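High affinity transport system protein p37 (Mycoplasma hyorhinis, PDB 3EKI) binds thiamine diphosphate outside the cell as the lipoprotein component of a high-affinity transport system. Local coordinates at residues A[69-72]-A[73-77]; A[361-364]-A[365-369]; A[354-357]-A[358-362]; A[79-82]-A[83-86]. All coordinates share one frame; numbering follows the deposited sequence.

Contact 1 (A[69-72]-A[73-77]); sequences INTF and LENFK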
loop_
_atom_site.group_PDB
_atom_site.type_symbol
_atom_site.label_atom_id
_atom_site.label_comp_id
_atom_site.label_asym_id
_atom_site.label_seq_id
_atom_site.Cartn_x
_atom_site.Cartn_y
_atom_site.Cartn_z
ATOM N N ILE A 69 19.379 6.242 1.870
ATOM C CA ILE A 69 19.164 6.544 0.451
ATOM C C ILE A 69 20.488 6.692 -0.294
ATOM O O ILE A 69 20.574 6.247 -1.445
ATOM C CB ILE A 69 18.299 7.793 0.222
ATOM C CG1 ILE A 69 17.604 7.814 -1.143
ATOM C CG2 ILE A 69 19.087 9.072 0.425
ATOM C CD1 ILE A 69 16.706 6.635 -1.444
ATOM N N ASN A 70 21.478 7.262 0.370
ATOM C CA ASN A 70 22.803 7.365 -0.256
ATOM C C ASN A 70 23.437 6.015 -0.501
ATOM O O ASN A 70 24.057 5.746 -1.541
ATOM C CB ASN A 70 23.700 8.282 0.604
ATOM C CG ASN A 70 23.215 9.713 0.429
ATOM O OD1 ASN A 70 22.607 10.035 -0.596
ATOM N ND2 ASN A 70 23.493 10.563 1.408
ATOM N N THR A 71 23.330 5.063 0.421
ATOM C CA THR A 71 23.831 3.723 0.166
ATOM C C THR A 71 23.116 3.077 -0.999
ATOM O O THR A 71 23.663 2.420 -1.875
ATOM C CB THR A 71 23.629 2.808 1.396
ATOM O OG1 THR A 71 24.449 3.291 2.464
ATOM C CG2 THR A 71 24.057 1.390 1.064
ATOM N N PHE A 72 21.780 3.270 -0.965
ATOM C CA PHE A 72 20.989 2.718 -2.059
ATOM C C PHE A 72 21.448 3.306 -3.403
ATOM O O PHE A 72 21.610 2.528 -4.334
ATOM C CB PHE A 72 19.509 2.996 -1.837
ATOM C CG PHE A 72 18.591 2.740 -3.025
ATOM C CD1 PHE A 72 18.181 1.461 -3.302
ATOM C CD2 PHE A 72 18.170 3.792 -3.823
ATOM C CE1 PHE A 72 17.331 1.208 -4.370
ATOM C CE2 PHE A 72 17.319 3.546 -4.903
ATOM C CZ PHE A 72 16.926 2.256 -5.160
ATOM N N LEU A 73 21.609 4.618 -3.448
ATOM C CA LEU A 73 21.962 5.238 -4.740
ATOM C C LEU A 73 23.316 4.809 -5.273
ATOM O O LEU A 73 23.506 4.663 -6.489
ATOM C CB LEU A 73 21.937 6.762 -4.582
ATOM C CG LEU A 73 20.534 7.357 -4.464
ATOM C CD1 LEU A 73 20.659 8.795 -3.994
ATOM C CD2 LEU A 73 19.759 7.210 -5.759
ATOM N N GLU A 74 24.256 4.612 -4.359
ATOM C CA GLU A 74 25.579 4.136 -4.726
ATOM C C GLU A 74 25.481 2.708 -5.239
ATOM O O GLU A 74 26.010 2.394 -6.303
ATOM C CB GLU A 74 26.567 4.236 -3.562
ATOM C CG GLU A 74 27.914 3.608 -3.853
ATOM C CD GLU A 74 28.805 4.421 -4.779
ATOM O OE1 GLU A 74 28.480 5.583 -5.087
ATOM O OE2 GLU A 74 29.843 3.869 -5.208
ATOM N N ASN A 75 24.774 1.815 -4.529
ATOM C CA ASN A 75 24.622 0.463 -5.025
ATOM C C ASN A 75 23.923 0.415 -6.378
ATOM O O ASN A 75 24.249 -0.406 -7.242
ATOM C CB ASN A 75 23.792 -0.333 -4.011
ATOM C CG ASN A 75 24.560 -0.660 -2.748
ATOM O OD1 ASN A 75 25.760 -0.445 -2.657
ATOM N ND2 ASN A 75 23.866 -1.194 -1.739
ATOM N N PHE A 76 22.951 1.296 -6.554
ATOM C CA PHE A 76 22.189 1.362 -7.786
ATOM C C PHE A 76 23.058 1.790 -8.967
ATOM O O PHE A 76 23.063 1.164 -10.022
ATOM C CB PHE A 76 21.016 2.361 -7.660
ATOM C CG PHE A 76 19.876 2.048 -8.607
ATOM C CD1 PHE A 76 19.924 2.396 -9.936
ATOM C CD2 PHE A 76 18.749 1.390 -8.147
ATOM C CE1 PHE A 76 18.925 2.077 -10.817
ATOM C CE2 PHE A 76 17.756 1.047 -9.022
ATOM C CZ PHE A 76 17.820 1.380 -10.358
ATOM N N LYS A 77 23.791 2.875 -8.709
ATOM C CA LYS A 77 24.693 3.356 -9.772
ATOM C C LYS A 77 25.705 2.315 -10.195
ATOM O O LYS A 77 25.986 2.126 -11.384
ATOM C CB LYS A 77 25.379 4.620 -9.272
ATOM C CG LYS A 77 26.418 5.236 -10.170
ATOM C CD LYS A 77 27.025 6.516 -9.593
ATOM C CE LYS A 77 27.979 6.208 -8.448
ATOM N NZ LYS A 77 28.708 7.410 -7.970
#
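Two turns of helix 64-85 bring Phe-72 and Phe-76 together on its buried flank, one turn apart and pointing the same way. CZ of Phe-72 lies 3.6 Å from CD2 of Phe-76. The ring centroids are 5.5 Å apart and the planes stand at 54°, an oblique pairing. CG is anti to the backbone N in each (chi1 168° in Phe-72), which makes the two rings run side by side. Their backbones are tied as well, Phe-76 N donating to Phe-72 O over 2.9 Å.

The helix packs between helix 354-369 and strand 97-103 in this binding protein of the periplasmic-binding-protein clan. Phe-76 meets Phe-364 and Phe-48 edge-to-face, while Phe-72 also meets the ring of Tyr-375, so the pair belongs to a larger aromatic cluster.

Leu-73 continues the apolar surface: its CD2 is 4.2 Å from CD2 of Phe-72, and its CD1 is 4.3 Å from CG1 of Ile-69. The polar flank is built differently. Asn-75 lies alongside Thr-71, with ND2 3.8 Å from the methyl CG2, but that amide nitrogen donates to the carbonyl of Gln-372. The straightest of the four backbone bonds runs from Asn-75 N to Thr-71 O, with an angle of 173° at the hydrogen. Farther out, Lys-77 NZ and Glu-74 OE1 form a salt bridge at 3.4 Å, its hydrogen bond weak.

Contact 2 (A[361-364]-A[365-369]); sequences VQTF and INLAK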
loop_
_atom_site.group_PDB
_atom_site.type_symbol
_atom_site.label_atom_id
_atom_site.label_comp_id
_atom_site.label_asym_id
_atom_site.label_seq_id
_atom_site.Cartn_x
_atom_site.Cartn_y
_atom_site.Cartn_z
ATOM N N VAL A 361 15.004 -0.932 -14.562
ATOM C CA VAL A 361 14.144 -2.008 -14.014
ATOM C C VAL A 361 14.976 -3.193 -13.573
ATOM O O VAL A 361 14.841 -3.717 -12.465
ATOM C CB VAL A 361 13.050 -2.411 -15.024
ATOM C CG1 VAL A 361 12.344 -3.693 -14.597
ATOM C CG2 VAL A 361 12.038 -1.292 -15.213
ATOM N N GLN A 362 15.902 -3.677 -14.411
ATOM C CA GLN A 362 16.705 -4.838 -14.080
ATOM C C GLN A 362 17.623 -4.570 -12.902
ATOM O O GLN A 362 17.915 -5.490 -12.123
ATOM C CB GLN A 362 17.542 -5.260 -15.296
ATOM C CG GLN A 362 18.131 -6.658 -15.155
ATOM C CD GLN A 362 17.031 -7.706 -15.034
ATOM O OE1 GLN A 362 16.159 -7.718 -15.889
ATOM N NE2 GLN A 362 17.129 -8.520 -13.999
ATOM N N THR A 363 18.038 -3.306 -12.767
ATOM C CA THR A 363 18.867 -2.957 -11.618
ATOM C C THR A 363 18.072 -3.110 -10.306
ATOM O O THR A 363 18.627 -3.631 -9.327
ATOM C CB THR A 363 19.466 -1.552 -11.764
ATOM O OG1 THR A 363 20.356 -1.568 -12.894
ATOM C CG2 THR A 363 20.295 -1.175 -10.551
ATOM N N PHE A 364 16.817 -2.697 -10.283
ATOM C CA PHE A 364 15.981 -2.914 -9.090
ATOM C C PHE A 364 15.930 -4.411 -8.777
ATOM O O PHE A 364 16.147 -4.819 -7.632
ATOM C CB PHE A 364 14.566 -2.348 -9.245
ATOM C CG PHE A 364 14.417 -0.897 -8.888
ATOM C CD1 PHE A 364 14.362 -0.467 -7.578
ATOM C CD2 PHE A 364 14.327 0.066 -9.873
ATOM C CE1 PHE A 364 14.204 0.875 -7.285
ATOM C CE2 PHE A 364 14.183 1.401 -9.602
ATOM C CZ PHE A 364 14.134 1.822 -8.291
ATOM N N ILE A 365 15.650 -5.220 -9.779
ATOM C CA ILE A 365 15.497 -6.665 -9.653
ATOM C C ILE A 365 16.766 -7.291 -9.100
ATOM O O ILE A 365 16.768 -8.095 -8.154
ATOM C CB ILE A 365 15.085 -7.278 -11.000
ATOM C CG1 ILE A 365 13.685 -6.847 -11.433
ATOM C CG2 ILE A 365 15.195 -8.789 -10.969
ATOM C CD1 ILE A 365 13.281 -7.164 -12.856
ATOM N N ASN A 366 17.895 -6.905 -9.714
ATOM C CA ASN A 366 19.165 -7.503 -9.301
ATOM C C ASN A 366 19.585 -7.035 -7.921
ATOM O O ASN A 366 20.197 -7.832 -7.191
ATOM C CB ASN A 366 20.265 -7.214 -10.351
ATOM C CG ASN A 366 20.044 -7.881 -11.672
ATOM O OD1 ASN A 366 19.133 -8.661 -11.940
ATOM N ND2 ASN A 366 20.935 -7.589 -12.625
ATOM N N LEU A 367 19.301 -5.809 -7.505
ATOM C CA LEU A 367 19.623 -5.293 -6.189
ATOM C C LEU A 367 18.837 -6.084 -5.121
ATOM O O LEU A 367 19.381 -6.356 -4.051
ATOM C CB LEU A 367 19.329 -3.809 -5.989
ATOM C CG LEU A 367 20.277 -2.792 -6.637
ATOM C CD1 LEU A 367 19.775 -1.386 -6.334
ATOM C CD2 LEU A 367 21.719 -2.958 -6.174
ATOM N N ALA A 368 17.594 -6.395 -5.432
ATOM C CA ALA A 368 16.772 -7.176 -4.498
ATOM C C ALA A 368 17.357 -8.573 -4.382
ATOM O O ALA A 368 17.539 -9.163 -3.311
ATOM C CB ALA A 368 15.311 -7.218 -4.938
ATOM N N LYS A 369 17.702 -9.151 -5.524
ATOM C CA LYS A 369 18.249 -10.506 -5.515
ATOM C C LYS A 369 19.520 -10.590 -4.680
ATOM O O LYS A 369 19.668 -11.541 -3.905
ATOM C CB LYS A 369 18.518 -10.980 -6.934
ATOM C CG LYS A 369 19.164 -12.353 -7.073
ATOM C CD LYS A 369 19.143 -12.791 -8.532
ATOM C CE LYS A 369 20.549 -12.819 -9.122
ATOM N NZ LYS A 369 20.645 -13.768 -10.269
#
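Asn-366 N donates to Gln-362 O at 2.8 Å, one rung of the regular i to i+4 backbone ladder of helix 354-369. The same two residues are linked a second time through their side chains, where Gln-362 NE2 donates to Asn-366 OD1 at 2.9 Å. The N-H points well at the oxygen (165° at the hydrogen), and OD1 lies in the amide plane of Gln-362. From the acceptor's side the fit is less regular: NE2 sits 40° above the carbonyl plane of Asn-366 rather than on a lone pair, and the two amide planes are turned 51° apart. The bend of Gln-362 at chi2 turns its amide forward toward the next turn and Asn-366, after CG has left anti to the backbone N. The other end of the Asn-366 amide is held too, since ND2 donates to Glu-79 OE2 on helix 64-85.

The Gln-362 amide also passes over Ile-365, whose CG2 is 3.6 Å from NE2. On the side facing strands 141-152 and 383-386, CD1 of Ile-365 meets CG1 of Val-361 at 4.0 Å.

Thr-363 and Leu-367 face helix 64-85. Their side chains approach loosely, CG2 to CG at 4.2 Å, whereas CG of Leu-367 settles 3.3 Å from Thr-363 O. The hydroxyl OG1 of Thr-363 is turned back along its own helix, where it is hydrogen-bonded to the carbonyl oxygen of Leu-359.

Contact 3 (A[354-357]-A[358-362]); sequences QLEQ and NLIVQ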
loop_
_atom_site.group_PDB
_atom_site.type_symbol
_atom_site.label_atom_id
_atom_site.label_comp_id
_atom_site.label_asym_id
_atom_site.label_seq_id
_atom_site.Cartn_x
_atom_site.Cartn_y
_atom_site.Cartn_z
ATOM N N GLN A 354 14.216 4.018 -23.753
ATOM C CA GLN A 354 13.711 2.687 -23.436
ATOM C C GLN A 354 14.764 1.712 -22.948
ATOM O O GLN A 354 14.530 0.943 -22.006
ATOM C CB GLN A 354 13.024 2.053 -24.661
ATOM C CG GLN A 354 11.687 1.388 -24.363
ATOM C CD GLN A 354 10.857 1.101 -25.602
ATOM O OE1 GLN A 354 10.522 -0.051 -25.888
ATOM N NE2 GLN A 354 10.512 2.147 -26.350
ATOM N N LEU A 355 15.945 1.711 -23.558
ATOM C CA LEU A 355 17.051 0.867 -23.145
ATOM C C LEU A 355 17.451 1.214 -21.709
ATOM O O LEU A 355 17.693 0.297 -20.918
ATOM C CB LEU A 355 18.268 1.039 -24.060
ATOM C CG LEU A 355 18.037 0.706 -25.527
ATOM C CD1 LEU A 355 19.273 1.078 -26.349
ATOM C CD2 LEU A 355 17.720 -0.768 -25.718
ATOM N N GLU A 356 17.502 2.512 -21.414
ATOM C CA GLU A 356 17.818 2.970 -20.053
ATOM C C GLU A 356 16.733 2.553 -19.063
ATOM O O GLU A 356 17.055 2.106 -17.951
ATOM C CB GLU A 356 18.039 4.481 -20.061
ATOM C CG GLU A 356 18.690 5.012 -18.785
ATOM C CD GLU A 356 19.085 6.469 -18.864
ATOM O OE1 GLU A 356 18.649 7.123 -19.840
ATOM O OE2 GLU A 356 19.807 6.966 -17.970
ATOM N N GLN A 357 15.473 2.681 -19.450
ATOM C CA GLN A 357 14.374 2.261 -18.559
ATOM C C GLN A 357 14.511 0.798 -18.205
ATOM O O GLN A 357 14.432 0.376 -17.047
ATOM C CB GLN A 357 13.009 2.528 -19.211
ATOM C CG GLN A 357 12.597 3.964 -19.402
ATOM C CD GLN A 357 11.179 4.063 -19.934
ATOM O OE1 GLN A 357 10.356 3.215 -19.606
ATOM N NE2 GLN A 357 10.886 5.066 -20.736
ATOM N N ASN A 358 14.712 -0.063 -19.191
ATOM C CA ASN A 358 14.836 -1.485 -18.955
ATOM C C ASN A 358 16.053 -1.812 -18.106
ATOM O O ASN A 358 16.006 -2.716 -17.269
ATOM C CB ASN A 358 14.887 -2.268 -20.271
ATOM C CG ASN A 358 13.609 -2.124 -21.077
ATOM O OD1 ASN A 358 12.534 -1.870 -20.531
ATOM N ND2 ASN A 358 13.699 -2.242 -22.402
ATOM N N LEU A 359 17.179 -1.113 -18.258
ATOM C CA LEU A 359 18.337 -1.334 -17.385
ATOM C C LEU A 359 18.046 -0.892 -15.952
ATOM O O LEU A 359 18.495 -1.522 -14.996
ATOM C CB LEU A 359 19.536 -0.568 -17.923
ATOM C CG LEU A 359 20.266 -1.199 -19.097
ATOM C CD1 LEU A 359 21.128 -0.109 -19.730
ATOM C CD2 LEU A 359 21.136 -2.381 -18.694
ATOM N N ILE A 360 17.257 0.162 -15.804
ATOM C CA ILE A 360 16.892 0.616 -14.449
ATOM C C ILE A 360 15.969 -0.425 -13.824
ATOM O O ILE A 360 16.189 -0.786 -12.649
ATOM C CB ILE A 360 16.322 2.042 -14.478
ATOM C CG1 ILE A 360 17.403 3.098 -14.801
ATOM C CG2 ILE A 360 15.587 2.393 -13.207
ATOM C CD1 ILE A 360 16.817 4.470 -15.129
ATOM N N VAL A 361 15.004 -0.932 -14.562
ATOM C CA VAL A 361 14.144 -2.008 -14.014
ATOM C C VAL A 361 14.976 -3.193 -13.573
ATOM O O VAL A 361 14.841 -3.717 -12.465
ATOM C CB VAL A 361 13.050 -2.411 -15.024
ATOM C CG1 VAL A 361 12.344 -3.693 -14.597
ATOM C CG2 VAL A 361 12.038 -1.292 -15.213
ATOM N N GLN A 362 15.902 -3.677 -14.411
ATOM C CA GLN A 362 16.705 -4.838 -14.080
ATOM C C GLN A 362 17.623 -4.570 -12.902
ATOM O O GLN A 362 17.915 -5.490 -12.123
ATOM C CB GLN A 362 17.542 -5.260 -15.296
ATOM C CG GLN A 362 18.131 -6.658 -15.155
ATOM C CD GLN A 362 17.031 -7.706 -15.034
ATOM O OE1 GLN A 362 16.159 -7.718 -15.889
ATOM N NE2 GLN A 362 17.129 -8.520 -13.999
#
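Asn-358 and Gln-357, adjacent in the first turns of helix 354-369, bury the most surface against the neighbouring turn, although Asn-358 otherwise lies on the outside of the helix, and they are held in different ways. Asn-358 folds its side chain back over the preceding turn: CG stands beside the backbone N (chi1 -63°) and comes within 3.3 Å of Gln-354 O. Its ND2 is equally near that oxygen, but the angle is too poor for a hydrogen bond. The carbonyl is instead taken by Asn-358 N at 3.0 Å, in a bond nearly straight at the hydrogen (169°).

Gln-357 contributes mainly through its backbone. Its carbonyl oxygen accepts Val-361 N at 2.9 Å, with the donor nearly along the C=O axis, and CG2 of Val-361 also rests 3.4 Å from that oxygen. The side chain runs extended beyond CG and delivers NE2 to the carbonyl of Val-352, just before the helix begins.

Glu-356 supplies the side-chain packing. Its CG lies 4.1 Å from CD1 of Ile-360, the two chains crossing at a slant. Glu-356 is buried, and its extended chain carries OE1 to the backbone N of Asp-43, a residue of a calcium site.

The turn thus fits between several elements: Leu-359 and Ile-360 pack against Phe-80 of helix 64-85, Ile-360 and Glu-356 touch Ile-46 of strand 45-51, and Gln-357 and Val-361 lie on strand 141-152.

Contact 4 (A[79-82]-A[83-86]); sequences EFNK and LKNA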
loop_
_atom_site.group_PDB
_atom_site.type_symbol
_atom_site.label_atom_id
_atom_site.label_comp_id
_atom_site.label_asym_id
_atom_site.label_seq_id
_atom_site.Cartn_x
_atom_site.Cartn_y
_atom_site.Cartn_z
ATOM N N GLU A 79 25.568 -1.123 -9.989
ATOM C CA GLU A 79 24.957 -2.217 -10.718
ATOM C C GLU A 79 24.442 -1.772 -12.080
ATOM O O GLU A 79 24.627 -2.487 -13.051
ATOM C CB GLU A 79 23.813 -2.821 -9.892
ATOM C CG GLU A 79 23.024 -3.933 -10.554
ATOM C CD GLU A 79 23.800 -5.193 -10.873
ATOM O OE1 GLU A 79 24.815 -5.423 -10.192
ATOM O OE2 GLU A 79 23.437 -5.976 -11.773
ATOM N N PHE A 80 23.812 -0.596 -12.103
ATOM C CA PHE A 80 23.294 -0.081 -13.365
ATOM C C PHE A 80 24.451 -0.007 -14.375
ATOM O O PHE A 80 24.251 -0.399 -15.515
ATOM C CB PHE A 80 22.595 1.268 -13.243
ATOM C CG PHE A 80 22.226 1.922 -14.564
ATOM C CD1 PHE A 80 23.085 2.758 -15.272
ATOM C CD2 PHE A 80 20.984 1.673 -15.120
ATOM C CE1 PHE A 80 22.761 3.283 -16.487
ATOM C CE2 PHE A 80 20.606 2.237 -16.320
ATOM C CZ PHE A 80 21.501 3.053 -16.972
ATOM N N ASN A 81 25.530 0.652 -13.956
ATOM C CA ASN A 81 26.538 0.917 -15.010
ATOM C C ASN A 81 27.258 -0.358 -15.392
ATOM O O ASN A 81 27.727 -0.520 -16.523
ATOM C CB ASN A 81 27.486 2.039 -14.582
ATOM C CG ASN A 81 26.822 3.392 -14.718
ATOM O OD1 ASN A 81 26.441 3.868 -15.779
ATOM N ND2 ASN A 81 26.614 4.073 -13.594
ATOM N N LYS A 82 27.334 -1.306 -14.452
ATOM C CA LYS A 82 27.876 -2.621 -14.836
ATOM C C LYS A 82 27.054 -3.271 -15.920
ATOM O O LYS A 82 27.560 -3.762 -16.921
ATOM C CB LYS A 82 27.976 -3.490 -13.578
ATOM C CG LYS A 82 28.559 -4.875 -13.835
ATOM C CD LYS A 82 27.989 -5.887 -12.842
ATOM C CE LYS A 82 27.769 -7.258 -13.469
ATOM N NZ LYS A 82 26.332 -7.681 -13.387
ATOM N N LEU A 83 25.725 -3.297 -15.747
ATOM C CA LEU A 83 24.846 -3.859 -16.755
ATOM C C LEU A 83 24.936 -3.134 -18.083
ATOM O O LEU A 83 24.986 -3.728 -19.160
ATOM C CB LEU A 83 23.387 -3.762 -16.282
ATOM C CG LEU A 83 22.951 -4.636 -15.127
ATOM C CD1 LEU A 83 21.440 -4.473 -14.970
ATOM C CD2 LEU A 83 23.312 -6.089 -15.360
ATOM N N LYS A 84 24.943 -1.810 -17.952
ATOM C CA LYS A 84 25.020 -0.924 -19.096
ATOM C C LYS A 84 26.270 -1.221 -19.928
ATOM O O LYS A 84 26.197 -1.336 -21.151
ATOM C CB LYS A 84 25.062 0.534 -18.653
ATOM C CG LYS A 84 25.257 1.533 -19.795
ATOM C CD LYS A 84 25.967 2.746 -19.245
ATOM C CE LYS A 84 26.424 3.725 -20.284
ATOM N NZ LYS A 84 27.695 3.294 -20.887
ATOM N N ASN A 85 27.397 -1.316 -19.234
ATOM C CA ASN A 85 28.674 -1.441 -19.952
ATOM C C ASN A 85 29.023 -2.851 -20.382
ATOM O O ASN A 85 29.945 -3.023 -21.181
ATOM C CB ASN A 85 29.776 -0.830 -19.061
ATOM C CG ASN A 85 29.651 0.691 -19.090
ATOM O OD1 ASN A 85 29.438 1.267 -20.167
ATOM N ND2 ASN A 85 29.765 1.332 -17.937
ATOM N N ALA A 86 28.301 -3.851 -19.907
ATOM C CA ALA A 86 28.492 -5.231 -20.308
ATOM C C ALA A 86 27.780 -5.585 -21.608
ATOM O O ALA A 86 27.915 -6.725 -22.037
ATOM C CB ALA A 86 27.984 -6.139 -19.205
#
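Leu-83 packs back over Glu-79, and its side chain can be followed outward atom by atom. CB lies 3.6 Å from Phe-80 O. CG, set beside the backbone N by a chi1 of -69°, is 3.4 Å from Glu-79 O and also touches the carboxylate oxygen OE2. At the tip, CD1 lies 4.1 Å from Glu-79 OE2. CD2 meets that oxygen at 3.6 Å and Lys-82 NZ at 3.9 Å, so one methyl lies close to both ends of the long Glu-79 to Lys-82 salt bridge. The bend of Glu-79 at chi2 carries its carboxylate toward this methyl, and OE2 has a second partner in Asn-366 ND2.

These residues form the last turns of helix 64-85, where the i to i+4 ladder fades. Leu-83 N to Glu-79 O is nearly straight, at 169°, whereas the final bond, Ala-86 N to Lys-82 O, is weak at 132° as the chain passes into a loop.

On the buried flank CB of Lys-84 approaches CE1 of the Phe-80 ring at 4.2 Å. Farther along the lysine, CD runs beside Asn-81 OD1, the two side chains pointing the same way. Its NZ then donates to Asn-85 OD1 at 2.8 Å and to the carbonyl of Phe-93, tying the helix end to the following loop. Asn-81 ND2 donates to that loop as well, at Val-96 O, and Asn-85 ND2 donates to Asp-95 OD1.

All four contacts lie along two packed helices on one side of the chain's centre. Contacts 1 and 4 are successive parts of helix 64-85, with centres about 14 Å apart; contacts 3 and 2 follow much later in the chain on helix 354-369, with centres about 11 Å apart and overlapping at 361-362. Across the interface, contact 1 meets contact 2 through Phe-76 and Phe-364, and contact 4 meets contact 3 through Phe-80 and Leu-359. A probable hydrogen bond from Asn-366 to Glu-79 joins contacts 2 and 4. The pairing therefore fastens an early helix to a late one; the side chain of Phe-364 lies about 13 Å from bound thiamine diphosphate.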